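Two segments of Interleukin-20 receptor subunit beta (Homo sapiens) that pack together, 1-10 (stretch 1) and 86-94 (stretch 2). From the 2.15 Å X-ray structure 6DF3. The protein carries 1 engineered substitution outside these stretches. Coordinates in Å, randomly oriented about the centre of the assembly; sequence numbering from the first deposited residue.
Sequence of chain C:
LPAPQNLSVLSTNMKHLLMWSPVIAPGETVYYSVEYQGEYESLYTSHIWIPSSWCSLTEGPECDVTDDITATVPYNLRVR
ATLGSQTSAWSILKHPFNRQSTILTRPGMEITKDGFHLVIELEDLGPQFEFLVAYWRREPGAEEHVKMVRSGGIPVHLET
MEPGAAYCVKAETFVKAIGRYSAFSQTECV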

# COMPACT_ATOMS: atom_id res chain seq x y z
N LEU C 1 0.85 37.42 -23.39
CA LEU C 1 -0.02 36.19 -23.33
C LEU C 1 -1.12 36.32 -22.29
O LEU C 1 -0.83 36.40 -21.10
CB LEU C 1 0.78 34.90 -23.04
CG LEU C 1 1.16 33.91 -24.17
CD1 LEU C 1 1.40 32.53 -23.57
CD2 LEU C 1 0.17 33.79 -25.33
N PRO C 2 -2.39 36.35 -22.72
CA PRO C 2 -3.55 36.12 -21.83
C PRO C 2 -3.40 34.88 -20.95
O PRO C 2 -2.95 33.84 -21.45
CB PRO C 2 -4.69 35.89 -22.84
CG PRO C 2 -4.31 36.75 -24.05
CD PRO C 2 -2.82 36.99 -23.99
N ALA C 3 -3.78 34.93 -19.68
CA ALA C 3 -3.84 33.68 -18.88
C ALA C 3 -5.04 32.83 -19.29
O ALA C 3 -6.03 33.36 -19.80
CB ALA C 3 -3.90 33.96 -17.41
N PRO C 4 -4.94 31.51 -19.13
CA PRO C 4 -6.12 30.66 -19.42
C PRO C 4 -7.25 30.93 -18.42
O PRO C 4 -6.97 31.26 -17.29
CB PRO C 4 -5.59 29.21 -19.22
CG PRO C 4 -4.14 29.34 -18.82
CD PRO C 4 -3.81 30.76 -18.55
N GLN C 5 -8.50 30.80 -18.87
CA GLN C 5 -9.70 31.16 -18.13
C GLN C 5 -10.60 29.94 -18.08
O GLN C 5 -10.32 28.94 -18.76
CB GLN C 5 -10.40 32.34 -18.81
CG GLN C 5 -9.64 33.69 -18.80
CD GLN C 5 -9.25 34.17 -17.39
OE1 GLN C 5 -9.99 33.95 -16.43
NE2 GLN C 5 -8.07 34.79 -17.25
N ASN C 6 -11.66 30.02 -17.27
CA ASN C 6 -12.70 28.99 -17.17
C ASN C 6 -12.10 27.63 -16.71
O ASN C 6 -12.26 26.61 -17.33
CB ASN C 6 -13.49 28.93 -18.49
CG ASN C 6 -13.94 30.34 -18.98
OD1 ASN C 6 -13.34 31.00 -19.88
ND2 ASN C 6 -14.98 30.84 -18.32
N LEU C 7 -11.36 27.66 -15.63
CA LEU C 7 -10.77 26.47 -15.09
C LEU C 7 -11.81 25.69 -14.36
O LEU C 7 -12.55 26.28 -13.54
CB LEU C 7 -9.69 26.78 -14.06
CG LEU C 7 -8.32 26.99 -14.69
CD1 LEU C 7 -8.31 28.17 -15.62
CD2 LEU C 7 -7.31 27.16 -13.60
N SER C 8 -11.85 24.38 -14.63
CA SER C 8 -12.67 23.47 -13.87
C SER C 8 -12.06 22.04 -13.83
O SER C 8 -11.19 21.71 -14.62
CB SER C 8 -14.13 23.48 -14.43
OG SER C 8 -14.23 22.69 -15.61
N VAL C 9 -12.49 21.22 -12.87
CA VAL C 9 -12.12 19.82 -12.82
C VAL C 9 -13.34 18.95 -13.13
O VAL C 9 -14.31 19.02 -12.42
CB VAL C 9 -11.53 19.43 -11.43
CG1 VAL C 9 -11.13 17.96 -11.41
CG2 VAL C 9 -10.29 20.28 -11.10
N LEU C 10 -13.26 18.12 -14.15
CA LEU C 10 -14.15 17.00 -14.36
C LEU C 10 -13.52 15.71 -13.76
O LEU C 10 -12.49 15.23 -14.24
CB LEU C 10 -14.38 16.80 -15.85
CG LEU C 10 -15.24 15.60 -16.28
CD1 LEU C 10 -16.64 15.83 -15.75
CD2 LEU C 10 -15.25 15.50 -17.80
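Stretch 2 86-94: QTSAWSILK

Two extended segments can lie side by side without forming a sheet, held by side chains that reach across where the backbones do not pair. The N-terminal segment of interleukin-20 receptor subunit beta and the segment 86-94, distant in sequence but adjacent in the fold, illustrate the principle. Both stretches are extended for most of their length, with an exception at Asn6, whose phi and psi are 60° and 52°. Stretch 1 is loop at first, with two prolines, and becomes a strand toward its end; stretch 2 has a weakly bonded strand at about 86-87 and a short strand that includes Ser91 and Ile92. The two run in nearly the same sense, their end-to-end directions 24° apart, so that Leu1 lies beside Ser88 (CA to CA 4.9 Å) and Leu7 beside Leu93 (CA to CA 5.5 Å). Together they bury 577 Å², yet no backbone-to-backbone hydrogen bond joins them directly.

The first large contribution comes from Leu1, whose CA-to-CB bond points toward stretch 2. Its CG lies 4.4 Å from CB of Gln86, and its carbonyl O is 3.5 Å from CB of Ser88. The same oxygen receives a CA-H...O contact from Ser88, with CA of Ser88 3.6 Å from O of Leu1 and an angle of 127° at the hydrogen. The hydroxyl of Ser88 turns back on its own stretch, where OG donates to O of Ala89 at 3.0 Å.

Ser91 provides the direct polar link. Its OG donates a hydrogen bond to O of Pro4 at 2.3 Å, a very short distance that merits caution when read as a measure of strength. Proline has no amide hydrogen to offer, but its carbonyl remains a good acceptor, and a serine whose CA-to-CB bond points toward the neighbouring segment can reach it. CB of Ala3 packs against the same hydroxyl, 3.5 Å from OG of Ser91.

Beyond this point the contact becomes largely apolar. The CA-to-CB bond of Leu7 points toward stretch 2, and its CD2 lies 3.4 Å from O of Ser91, while its CB lies 3.9 Å from CD1 of Leu93. The CA-to-CB bond of Leu93 is directed sideways, but the end of the side chain comes nearer: CD1 approaches O of Leu7 at 3.6 Å, and CD2 meets CG2 of Val9 at 3.8 Å. One leucine thus spans three consecutive residues of stretch 1, Leu7, Ser8 and Val9, with its CD1 3.8 Å from CA of Ser8. Nearby, a water donates to O of Leu7 at 2.5 Å and accepts from N of Lys94 at 3.1 Å, bridging backbone groups that do not bond directly.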

# COMPACT_ATOMS: atom_id res chain seq x y z
N GLN C 86 7.38 34.68 -23.52
CA GLN C 86 6.09 35.02 -22.93
C GLN C 86 5.47 33.80 -22.19
O GLN C 86 5.13 32.79 -22.80
CB GLN C 86 5.16 35.68 -23.98
CG GLN C 86 5.31 37.21 -24.07
CD GLN C 86 4.24 37.87 -24.93
OE1 GLN C 86 3.66 37.23 -25.80
NE2 GLN C 86 3.98 39.14 -24.70
N THR C 87 5.46 33.88 -20.85
CA THR C 87 4.56 33.14 -20.00
C THR C 87 3.41 34.07 -19.63
O THR C 87 3.63 35.25 -19.36
CB THR C 87 5.19 32.77 -18.64
OG1 THR C 87 6.26 33.68 -18.36
CG2 THR C 87 5.74 31.40 -18.62
N SER C 88 2.20 33.53 -19.56
CA SER C 88 1.07 34.25 -18.96
C SER C 88 1.22 34.32 -17.43
O SER C 88 2.12 33.74 -16.86
CB SER C 88 -0.23 33.53 -19.28
OG SER C 88 -0.23 32.21 -18.71
N ALA C 89 0.33 35.03 -16.76
CA ALA C 89 0.26 34.99 -15.33
C ALA C 89 -0.38 33.62 -14.95
O ALA C 89 -0.87 32.89 -15.83
CB ALA C 89 -0.55 36.17 -14.83
N TRP C 90 -0.33 33.22 -13.68
CA TRP C 90 -0.98 31.96 -13.26
C TRP C 90 -2.48 32.18 -13.11
O TRP C 90 -2.88 33.22 -12.63
CB TRP C 90 -0.45 31.47 -11.92
CG TRP C 90 0.93 30.93 -11.95
CD1 TRP C 90 2.06 31.57 -11.50
CD2 TRP C 90 1.36 29.64 -12.46
NE1 TRP C 90 3.14 30.77 -11.70
CE2 TRP C 90 2.75 29.57 -12.25
CE3 TRP C 90 0.70 28.56 -13.06
CZ2 TRP C 90 3.50 28.46 -12.63
CZ3 TRP C 90 1.46 27.45 -13.45
CH2 TRP C 90 2.86 27.43 -13.26
N SER C 91 -3.28 31.19 -13.50
CA SER C 91 -4.72 31.19 -13.23
C SER C 91 -5.02 30.08 -12.19
O SER C 91 -4.64 28.92 -12.43
CB SER C 91 -5.55 30.82 -14.48
OG SER C 91 -5.79 31.85 -15.36
N ILE C 92 -5.73 30.45 -11.13
CA ILE C 92 -6.01 29.58 -10.05
C ILE C 92 -7.40 29.02 -10.17
O ILE C 92 -8.28 29.69 -10.44
CB ILE C 92 -5.76 30.31 -8.72
CG1 ILE C 92 -4.31 30.78 -8.74
CG2 ILE C 92 -5.92 29.38 -7.53
CD1 ILE C 92 -3.95 31.53 -7.49
N LEU C 93 -7.56 27.72 -10.00
CA LEU C 93 -8.91 27.13 -9.91
C LEU C 93 -9.71 27.79 -8.76
O LEU C 93 -9.20 27.93 -7.68
CB LEU C 93 -8.78 25.61 -9.70
CG LEU C 93 -10.02 24.78 -9.56
CD1 LEU C 93 -10.66 24.70 -10.91
CD2 LEU C 93 -9.69 23.40 -9.00
N LYS C 94 -10.95 28.19 -9.02
CA LYS C 94 -11.73 29.06 -8.13
C LYS C 94 -12.07 28.30 -6.84
O LYS C 94 -11.74 28.79 -5.77
CB LYS C 94 -13.03 29.55 -8.83
CG LYS C 94 -13.70 30.75 -8.15
CD LYS C 94 -15.02 31.21 -8.81
CE LYS C 94 -14.88 31.60 -10.29
NZ LYS C 94 -13.92 32.71 -10.60
O HOH W 1 -12.22 28.16 -11.85